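Local coordinates for probable acetyltransferases (Chromobacterium violaceum, PDB 3PZJ), which probably transfers an acetyl group from acetyl-CoA as a GNAT-family enzyme, perhaps to the N-terminal serine or alanine of a protein substrate, at residues A83-V86 and D90-L93; R111-V114 and A119-I122; I79-L84 and I122-F127. All coordinates share one frame; numbering follows the deposited sequence.

Contact 1. Residues A83-V86 and D90-L93. With NA (sodium ion), chain C.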
ATOM      1  N   ALA A  83      11.029  17.590   5.349  1.00 24.82           N
ATOM      2  CA  ALA A  83      10.263  17.733   6.567  1.00 25.57           C
ATOM      3  C   ALA A  83       8.885  17.143   6.437  1.00 24.99           C
ATOM      4  O   ALA A  83       8.518  16.412   7.312  1.00 24.55           O
ATOM      5  CB  ALA A  83      10.164  19.191   6.971  1.00 27.09           C
ATOM      6  N   LEU A  84       8.120  17.453   5.388  1.00 23.95           N
ATOM      7  CA  LEU A  84       6.794  16.851   5.180  1.00 24.85           C
ATOM      8  C   LEU A  84       6.873  15.325   4.920  1.00 25.43           C
ATOM      9  O   LEU A  84       5.960  14.555   5.313  1.00 26.36           O
ATOM     10  CB  LEU A  84       6.058  17.527   4.012  1.00 23.78           C
ATOM     11  CG  LEU A  84       5.764  19.015   4.149  1.00 29.51           C
ATOM     12  CD1 LEU A  84       5.146  19.638   2.901  1.00 32.78           C
ATOM     13  CD2 LEU A  84       4.859  19.223   5.376  1.00 30.77           C
ATOM     14  N   THR A  85       7.939  14.849   4.283  1.00 23.85           N
ATOM     15  CA  THR A  85       8.060  13.379   4.108  1.00 25.09           C
ATOM     16  C   THR A  85       8.271  12.642   5.477  1.00 26.38           C
ATOM     17  O   THR A  85       7.595  11.647   5.793  1.00 27.57           O
ATOM     18  CB  THR A  85       9.212  13.040   3.144  1.00 24.64           C
ATOM     19  OG1 THR A  85       8.959  13.649   1.871  1.00 23.54           O
ATOM     20  CG2 THR A  85       9.384  11.566   2.948  1.00 26.54           C
ATOM     21  N   VAL A  86       9.210  13.140   6.271  1.00 26.47           N
ATOM     22  CA  VAL A  86       9.513  12.550   7.569  1.00 28.25           C
ATOM     23  C   VAL A  86       8.431  12.776   8.620  1.00 26.76           C
ATOM     24  O   VAL A  86       8.264  11.978   9.558  1.00 26.23           O
ATOM     25  CB  VAL A  86      10.871  13.126   8.066  1.00 28.88           C
ATOM     26  CG1 VAL A  86      11.107  12.760   9.488  1.00 33.74           C
ATOM     27  CG2 VAL A  86      11.973  12.533   7.174  1.00 28.56           C
ATOM     28  N   ASP A  90       4.436   6.916   9.106  1.00 27.49           N
ATOM     29  CA  ASP A  90       4.871   5.601   8.578  1.00 27.71           C
ATOM     30  C   ASP A  90       6.164   5.684   7.776  1.00 24.93           C
ATOM     31  O   ASP A  90       6.570   4.714   7.082  1.00 24.04           O
ATOM     32  CB  ASP A  90       3.726   4.971   7.824  1.00 30.05           C
ATOM     33  CG  ASP A  90       3.367   5.711   6.551  1.00 33.40           C
ATOM     34  OD1 ASP A  90       2.478   5.193   5.874  1.00 43.36           O
ATOM     35  OD2 ASP A  90       3.940   6.743   6.202  1.00 36.70           O
ATOM     36  N   THR A  91       6.833   6.836   7.858  1.00 24.29           N
ATOM     37  CA  THR A  91       8.091   7.040   7.120  1.00 25.05           C
ATOM     38  C   THR A  91       9.228   7.466   8.095  1.00 26.60           C
ATOM     39  O   THR A  91       9.015   8.285   9.048  1.00 28.01           O
ATOM     40  CB  THR A  91       7.876   8.112   6.028  1.00 25.46           C
ATOM     41  OG1 THR A  91       6.910   7.631   5.092  1.00 22.83           O
ATOM     42  CG2 THR A  91       9.140   8.355   5.294  1.00 24.94           C
ATOM     43  N   ALA A  92      10.415   6.874   7.917  1.00 23.58           N
ATOM     44  CA  ALA A  92      11.596   7.274   8.697  1.00 24.86           C
ATOM     45  C   ALA A  92      12.774   7.290   7.758  1.00 24.19           C
ATOM     46  O   ALA A  92      12.953   6.332   7.008  1.00 24.95           O
ATOM     47  CB  ALA A  92      11.860   6.286   9.840  1.00 25.10           C
ATOM     48  N   LEU A  93      13.548   8.358   7.769  1.00 22.65           N
ATOM     49  CA  LEU A  93      14.688   8.464   6.860  1.00 23.96           C
ATOM     50  C   LEU A  93      15.984   8.595   7.631  1.00 22.56           C
ATOM     51  O   LEU A  93      15.967   9.014   8.803  1.00 23.08           O
ATOM     52  CB  LEU A  93      14.582   9.686   5.979  1.00 24.94           C
ATOM     53  CG  LEU A  93      13.403   9.763   4.971  1.00 26.61           C
ATOM     54  CD1 LEU A  93      13.459  11.144   4.245  1.00 27.71           C
ATOM     55  CD2 LEU A  93      13.439   8.608   4.002  1.00 26.33           C
TER
HETATM   56 NA    NA C 301       8.070   9.909  10.257  1.00 26.42          NA
HETATM   57  O   HOH W   1      10.189   9.790  11.448  1.00 33.15           O
HETATM   58  O   HOH W   2       7.117  10.018  12.380  1.00 42.79           O

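Contact 2. Residues R111-V114 and A119-I122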
ATOM      1  N   ARG A 111       9.352   3.390   4.288  1.00 21.44           N
ATOM      2  CA  ARG A 111       8.056   3.992   4.171  1.00 21.31           C
ATOM      3  C   ARG A 111       7.009   2.927   4.188  1.00 21.77           C
ATOM      4  O   ARG A 111       7.293   1.704   4.183  1.00 20.65           O
ATOM      5  CB  ARG A 111       7.935   4.807   2.898  1.00 22.66           C
ATOM      6  CG  ARG A 111       8.144   3.921   1.637  1.00 20.57           C
ATOM      7  CD  ARG A 111       8.289   4.814   0.334  1.00 30.80           C
ATOM      8  NE  ARG A 111       7.151   5.690   0.188  1.00 36.02           N
ATOM      9  CZ  ARG A 111       5.988   5.392  -0.433  1.00 46.12           C
ATOM     10  NH1 ARG A 111       5.782   4.221  -1.033  1.00 47.06           N
ATOM     11  NH2 ARG A 111       4.993   6.289  -0.473  1.00 46.54           N
ATOM     12  N   GLN A 112       5.788   3.388   4.272  1.00 22.25           N
ATOM     13  CA  GLN A 112       4.629   2.477   4.366  1.00 23.04           C
ATOM     14  C   GLN A 112       4.868   1.411   5.486  1.00 22.02           C
ATOM     15  O   GLN A 112       4.621   0.249   5.262  1.00 22.17           O
ATOM     16  CB  GLN A 112       4.346   1.800   2.993  1.00 23.94           C
ATOM     17  CG  GLN A 112       4.011   2.758   1.874  1.00 30.08           C
ATOM     18  CD  GLN A 112       2.710   3.443   2.118  1.00 38.23           C
ATOM     19  OE1 GLN A 112       2.657   4.630   2.490  1.00 44.81           O
ATOM     20  NE2 GLN A 112       1.660   2.725   1.939  1.00 35.68           N
HETATM   21  N   MSE A 113       5.389   1.821   6.643  1.00 21.34           N
HETATM   22  CA  MSE A 113       5.558   0.922   7.775  0.50 23.07           C
HETATM   23  C   MSE A 113       4.152   0.542   8.295  1.00 24.28           C
HETATM   24  O   MSE A 113       3.269   1.446   8.550  1.00 25.29           O
HETATM   25  CB  MSE A 113       6.364   1.596   8.880  0.50 25.41           C
HETATM   26  CG  MSE A 113       6.317   0.881  10.207  0.50 26.51           C
HETATM   27 SE   MSE A 113       7.371   1.857  11.472  0.50 37.41          SE
HETATM   28  CE  MSE A 113       9.091   1.997  10.522  0.50 27.20           C
ATOM     29  N   VAL A 114       3.910  -0.746   8.411  1.00 21.74           N
ATOM     30  CA  VAL A 114       2.686  -1.285   8.976  1.00 23.86           C
ATOM     31  C   VAL A 114       3.092  -2.231  10.077  1.00 24.25           C
ATOM     32  O   VAL A 114       3.243  -3.439   9.878  1.00 25.33           O
ATOM     33  CB  VAL A 114       1.739  -1.993   7.913  1.00 24.27           C
ATOM     34  CG1 VAL A 114       0.360  -2.288   8.536  1.00 25.17           C
ATOM     35  CG2 VAL A 114       1.657  -1.143   6.584  1.00 22.68           C
ATOM     36  N   ALA A 119       4.965  -5.427   7.915  1.00 21.56           N
ATOM     37  CA  ALA A 119       5.288  -5.122   6.536  1.00 22.08           C
ATOM     38  C   ALA A 119       5.899  -3.730   6.501  1.00 21.21           C
ATOM     39  O   ALA A 119       5.373  -2.776   7.129  1.00 20.48           O
ATOM     40  CB  ALA A 119       4.009  -5.183   5.604  1.00 22.66           C
ATOM     41  N   ILE A 120       6.931  -3.573   5.641  1.00 20.78           N
ATOM     42  CA  ILE A 120       7.640  -2.295   5.497  1.00 19.88           C
ATOM     43  C   ILE A 120       8.191  -2.205   4.070  1.00 19.99           C
ATOM     44  O   ILE A 120       8.272  -3.246   3.398  1.00 21.12           O
ATOM     45  CB  ILE A 120       8.764  -2.178   6.561  1.00 20.76           C
ATOM     46  CG1 ILE A 120       9.210  -0.741   6.746  1.00 23.98           C
ATOM     47  CG2 ILE A 120       9.891  -3.218   6.346  1.00 20.29           C
ATOM     48  CD1 ILE A 120       9.876  -0.470   8.220  1.00 21.07           C
ATOM     49  N   GLU A 121       8.584  -0.988   3.657  1.00 20.42           N
ATOM     50  CA  GLU A 121       9.144  -0.751   2.334  1.00 21.95           C
ATOM     51  C   GLU A 121      10.447   0.028   2.513  1.00 22.68           C
ATOM     52  O   GLU A 121      10.429   0.981   3.299  1.00 20.99           O
ATOM     53  CB  GLU A 121       8.156   0.024   1.544  1.00 23.12           C
ATOM     54  CG  GLU A 121       8.607   0.371   0.115  1.00 23.89           C
ATOM     55  CD  GLU A 121       7.589   1.231  -0.624  1.00 25.53           C
ATOM     56  OE1 GLU A 121       6.385   1.245  -0.322  1.00 28.75           O
ATOM     57  OE2 GLU A 121       8.056   1.977  -1.486  1.00 27.05           O
ATOM     58  N   ILE A 122      11.574  -0.425   1.921  1.00 20.21           N
ATOM     59  CA  ILE A 122      12.783   0.392   1.840  1.00 21.49           C
ATOM     60  C   ILE A 122      12.607   1.278   0.616  1.00 21.96           C
ATOM     61  O   ILE A 122      12.353   0.780  -0.455  1.00 22.28           O
ATOM     62  CB  ILE A 122      14.054  -0.475   1.767  1.00 24.30           C
ATOM     63  CG1 ILE A 122      14.340  -1.030   3.159  1.00 25.95           C
ATOM     64  CG2 ILE A 122      15.266   0.295   1.325  1.00 25.08           C
ATOM     65  CD1 ILE A 122      15.249  -2.225   3.206  1.00 29.14           C
TER

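Contact 3. Residues I79-L84 and I122-F127. With EDO (1,2-ethanediol), chain D.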
ATOM      1  N   ILE A  79      14.179  21.248   1.875  1.00 24.19           N
ATOM      2  CA  ILE A  79      13.981  21.094   3.294  1.00 23.89           C
ATOM      3  C   ILE A  79      12.511  20.942   3.582  1.00 23.55           C
ATOM      4  O   ILE A  79      12.111  20.099   4.380  1.00 24.10           O
ATOM      5  CB  ILE A  79      14.592  22.260   4.024  1.00 25.51           C
ATOM      6  CG1 ILE A  79      16.113  22.081   3.997  1.00 30.55           C
ATOM      7  CG2 ILE A  79      14.116  22.356   5.471  1.00 28.92           C
ATOM      8  CD1 ILE A  79      16.814  23.169   4.588  1.00 37.82           C
ATOM      9  N   THR A  80      11.692  21.674   2.865  1.00 23.82           N
ATOM     10  CA  THR A  80      10.250  21.583   3.037  1.00 23.77           C
ATOM     11  C   THR A  80       9.752  20.159   2.693  1.00 23.01           C
ATOM     12  O   THR A  80       9.089  19.518   3.518  1.00 22.27           O
ATOM     13  CB  THR A  80       9.473  22.607   2.207  1.00 23.20           C
ATOM     14  OG1 THR A  80       9.806  23.946   2.628  1.00 25.72           O
ATOM     15  CG2 THR A  80       7.976  22.409   2.391  1.00 25.52           C
ATOM     16  N   TRP A  81      10.171  19.655   1.528  1.00 22.83           N
ATOM     17  CA  TRP A  81       9.889  18.259   1.096  1.00 23.63           C
ATOM     18  C   TRP A  81      10.342  17.248   2.120  1.00 22.83           C
ATOM     19  O   TRP A  81       9.599  16.314   2.474  1.00 23.00           O
ATOM     20  CB  TRP A  81      10.497  17.964  -0.314  1.00 23.33           C
ATOM     21  CG  TRP A  81      10.273  16.585  -0.691  1.00 25.96           C
ATOM     22  CD1 TRP A  81       9.115  16.017  -1.156  1.00 26.44           C
ATOM     23  CD2 TRP A  81      11.196  15.552  -0.559  1.00 26.44           C
ATOM     24  NE1 TRP A  81       9.310  14.673  -1.366  1.00 25.21           N
ATOM     25  CE2 TRP A  81      10.563  14.359  -0.970  1.00 26.85           C
ATOM     26  CE3 TRP A  81      12.513  15.499  -0.102  1.00 31.59           C
ATOM     27  CZ2 TRP A  81      11.220  13.150  -1.004  1.00 31.10           C
ATOM     28  CZ3 TRP A  81      13.160  14.276  -0.102  1.00 34.27           C
ATOM     29  CH2 TRP A  81      12.501  13.114  -0.559  1.00 31.73           C
ATOM     30  N   LEU A  82      11.559  17.405   2.653  1.00 25.03           N
ATOM     31  CA  LEU A  82      12.104  16.446   3.586  1.00 25.34           C
ATOM     32  C   LEU A  82      11.300  16.403   4.792  1.00 26.25           C
ATOM     33  O   LEU A  82      10.931  15.323   5.236  1.00 27.39           O
ATOM     34  CB  LEU A  82      13.543  16.788   4.103  1.00 26.38           C
ATOM     35  CG  LEU A  82      14.743  16.239   3.374  1.00 29.91           C
ATOM     36  CD1 LEU A  82      15.971  16.784   4.041  1.00 28.66           C
ATOM     37  CD2 LEU A  82      14.795  14.659   3.242  1.00 27.76           C
ATOM     38  N   ALA A  83      11.029  17.590   5.349  1.00 24.82           N
ATOM     39  CA  ALA A  83      10.263  17.733   6.567  1.00 25.57           C
ATOM     40  C   ALA A  83       8.885  17.143   6.437  1.00 24.99           C
ATOM     41  O   ALA A  83       8.518  16.412   7.312  1.00 24.55           O
ATOM     42  CB  ALA A  83      10.164  19.191   6.971  1.00 27.09           C
ATOM     43  N   LEU A  84       8.120  17.453   5.388  1.00 23.95           N
ATOM     44  CA  LEU A  84       6.794  16.851   5.180  1.00 24.85           C
ATOM     45  C   LEU A  84       6.873  15.325   4.920  1.00 25.43           C
ATOM     46  O   LEU A  84       5.960  14.555   5.313  1.00 26.36           O
ATOM     47  CB  LEU A  84       6.058  17.527   4.012  1.00 23.78           C
ATOM     48  CG  LEU A  84       5.764  19.015   4.149  1.00 29.51           C
ATOM     49  CD1 LEU A  84       5.146  19.638   2.901  1.00 32.78           C
ATOM     50  CD2 LEU A  84       4.859  19.223   5.376  1.00 30.77           C
ATOM     51  N   ILE A 122      11.574  -0.425   1.921  1.00 20.21           N
ATOM     52  CA  ILE A 122      12.783   0.392   1.840  1.00 21.49           C
ATOM     53  C   ILE A 122      12.607   1.278   0.616  1.00 21.96           C
ATOM     54  O   ILE A 122      12.353   0.780  -0.455  1.00 22.28           O
ATOM     55  CB  ILE A 122      14.054  -0.475   1.767  1.00 24.30           C
ATOM     56  CG1 ILE A 122      14.340  -1.030   3.159  1.00 25.95           C
ATOM     57  CG2 ILE A 122      15.266   0.295   1.325  1.00 25.08           C
ATOM     58  CD1 ILE A 122      15.249  -2.225   3.206  1.00 29.14           C
ATOM     59  N   GLY A 123      12.687   2.576   0.823  1.00 21.36           N
ATOM     60  CA  GLY A 123      12.575   3.539  -0.219  1.00 23.32           C
ATOM     61  C   GLY A 123      13.288   4.823   0.042  1.00 21.08           C
ATOM     62  O   GLY A 123      14.165   4.877   0.897  1.00 23.02           O
ATOM     63  N   HIS A 124      12.951   5.799  -0.783  1.00 21.21           N
ATOM     64  CA  HIS A 124      13.596   7.055  -0.853  1.00 21.19           C
ATOM     65  C   HIS A 124      15.098   6.870  -0.943  1.00 23.05           C
ATOM     66  O   HIS A 124      15.885   7.616  -0.330  1.00 21.87           O
ATOM     67  CB  HIS A 124      13.208   7.892   0.392  1.00 21.02           C
ATOM     68  CG  HIS A 124      11.806   8.382   0.368  1.00 23.81           C
ATOM     69  ND1 HIS A 124      10.905   8.014   1.330  1.00 24.04           N
ATOM     70  CD2 HIS A 124      11.142   9.218  -0.470  1.00 24.12           C
ATOM     71  CE1 HIS A 124       9.725   8.557   1.057  1.00 29.90           C
ATOM     72  NE2 HIS A 124       9.832   9.282  -0.037  1.00 27.40           N
ATOM     73  N   VAL A 125      15.518   5.948  -1.826  1.00 23.99           N
ATOM     74  CA  VAL A 125      16.923   5.670  -1.978  1.00 25.28           C
ATOM     75  C   VAL A 125      17.526   6.699  -2.895  1.00 25.50           C
ATOM     76  O   VAL A 125      17.219   6.749  -4.123  1.00 26.50           O
ATOM     77  CB  VAL A 125      17.182   4.272  -2.542  1.00 25.44           C
ATOM     78  CG1 VAL A 125      18.724   3.992  -2.805  1.00 24.77           C
ATOM     79  CG2 VAL A 125      16.490   3.186  -1.717  1.00 28.53           C
ATOM     80  N   ASN A 126      18.289   7.602  -2.286  1.00 25.67           N
ATOM     81  CA  ASN A 126      18.871   8.786  -2.946  1.00 26.09           C
ATOM     82  C   ASN A 126      20.358   8.820  -2.645  1.00 26.77           C
ATOM     83  O   ASN A 126      20.808   9.393  -1.596  1.00 25.64           O
ATOM     84  CB  ASN A 126      18.216  10.042  -2.406  1.00 25.30           C
ATOM     85  CG  ASN A 126      16.848  10.275  -2.990  1.00 27.78           C
ATOM     86  OD1 ASN A 126      16.771  10.841  -4.069  1.00 29.98           O
ATOM     87  ND2 ASN A 126      15.776   9.708  -2.382  1.00 25.14           N
ATOM     88  N   PHE A 127      21.133   8.195  -3.538  1.00 28.91           N
ATOM     89  CA  PHE A 127      22.576   8.050  -3.305  1.00 30.82           C
ATOM     90  C   PHE A 127      23.337   8.959  -4.255  1.00 32.78           C
ATOM     91  O   PHE A 127      23.079   8.951  -5.452  1.00 33.19           O
ATOM     92  CB  PHE A 127      22.987   6.595  -3.563  1.00 31.52           C
ATOM     93  CG  PHE A 127      22.533   5.597  -2.503  1.00 29.99           C
ATOM     94  CD1 PHE A 127      21.904   5.972  -1.337  1.00 31.56           C
ATOM     95  CD2 PHE A 127      22.766   4.262  -2.698  1.00 29.84           C
ATOM     96  CE1 PHE A 127      21.546   5.033  -0.372  1.00 27.03           C
ATOM     97  CE2 PHE A 127      22.355   3.337  -1.765  1.00 29.37           C
ATOM     98  CZ  PHE A 127      21.815   3.728  -0.568  1.00 29.28           C
TER
HETATM   99  C1  EDO D 207      11.020   6.983  -3.286  1.00 46.39           C
HETATM  100  O1  EDO D 207      12.217   7.389  -3.903  1.00 45.19           O
HETATM  101  C2  EDO D 207      10.923   5.480  -3.362  1.00 45.51           C
HETATM  102  O2  EDO D 207      10.340   5.079  -2.153  1.00 48.44           O

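Contact 1. Residues A83-V86 and D90-L93
A sodium ion held between V86 and T91, and a small apolar seam between V86 and L93, together join the last turns of helix 75-87 to the start of strand 92-98, a largely buried contact at a tight helix-to-strand connection. The carbonyl oxygens V86 O and T91 O each lie 2.2 Å from the sodium ion. V86 O and T91 O converge to 3.8 Å, and the ion between them probably offsets the repulsion of the two carbonyl dipoles. The carbonyl of Q88, in the link between the segments, and two waters complete the five ligands, water 1 at 2.4 Å from the sodium ion. In the GNAT fold this is where a helix packed on the sheet hands the chain to one of the antiparallel strands of the N-terminal half. Next to the metal site, V86 CG2 presses on the end of L93, 3.6 Å from L93 CD1; the methyl lies beside its own backbone N because CG1 takes the position anti to that N (chi1 169°). T91 approaches the residue before V86, its CB 3.6 Å from T85 O and its CG2 4.0 Å from T85 CG2, with the two threonine side chains at a slant to each other. Their hydroxyls turn elsewhere: T85 OG1 hydrogen-bonds to W81 O one turn back in the helix, and T91 OG1 makes a weak bond to D90 OD2.

Contact 2. Residues R111-V114 and A119-I122
R111 pairs with E121 through both backbone and side chain. R111 N donates to E121 O at 2.8 Å, while the return bond from E121 N to R111 O is weak. On the same face of the sheet the two side chains run side by side, and R111 NH1 reaches both carboxylate oxygens in a salt bridge, 3.1 Å from E121 OE1 and 3.2 Å from E121 OE2. Both bonds are weak, and the guanidinium and carboxylate planes stand 75° apart. The arginine's bend at chi3 (-55°) turns NH1 toward the carboxylate of the extended glutamate. Q112, where the strand turns a corner, lays its CG over one face of the R111 guanidinium, toward its rim, and 3.6 Å from E121 OE1. The selenomethionine M113 runs alongside I120, its CE 3.5 Å from I120 CD1 in one of two conformers, so less certain. At V114 regular pairing resumes: V114 N bonds A119 O at 2.8 Å, answered by A119 N to V114 O at 3.3 Å. Between the two hydrogen-bonded pairs the register slips by one residue, the mark of a beta bulge, here in the antiparallel hairpin of strands 106-114 and 119-127 within the GNAT sheet.

Contact 3. Residues I79-L84 and I122-F127
In the GNAT fold, strand 119-127 corresponds by topology to the strand that parts from its parallel neighbour (here 155-161), where relatives bind acetyl-CoA, and a helix brings the edge of a tryptophan, W81, up to H124 on it. W81, on helix 75-87, sets out toward the strand, and with CG anti to the backbone N (chi1 177°) its benzo edge meets H124: H124 CD2 sits near the plane of the tryptophan ring, 4.0 Å from W81 CZ2 and 4.1 Å from W81 CH2. Relative to the imidazole the approach is oblique, the ring planes 72° apart and the centroids of the W81 six-membered ring and the H124 ring 5.8 Å apart. The buried area is small, and no hydrogen bond links the two segments. H124 has a left-handed helical backbone conformation, a break in the extended course of the strand. Its backbone N donates to O2 of a 1,2-ethanediol, probably from the crystallisation liquor, at 3.0 Å, and that oxygen lies over one face of the imidazole. Two residues on, N126 ND2 bonds back to H124 O at 2.9 Å, approaching from above the carbonyl plane. N126 is gripped further by H63 and Y69, and Y69 also bonds the diol. Around this meeting point, Y69 and F72 bring their rings against W81, F107 of strand 106-114 packs on it, and H124 rests on L93 of strand 92-98.

In the fold
Contact 1 is the buried one, contact 2 is partly buried, and contact 3 lies at the surface. Contacts 1 and 3 draw on overlapping parts of helix 75-87, and contacts 2 and 3 on overlapping parts of strand 119-127, and all three reach the same sheet. H124 brings all three together: its CE1 packs 3.6 Å from T85 CG2 and 3.9 Å from R111 NE. D90 O probably accepts a hydrogen bond from M113 N, tying contact 1 to contact 2. Chemistry follows place: metal-bound carbonyls at the buried helix-to-strand connection, backbone pairing and a salt bridge in the hairpin, and a sparse aromatic meeting at the surface between helix and strand.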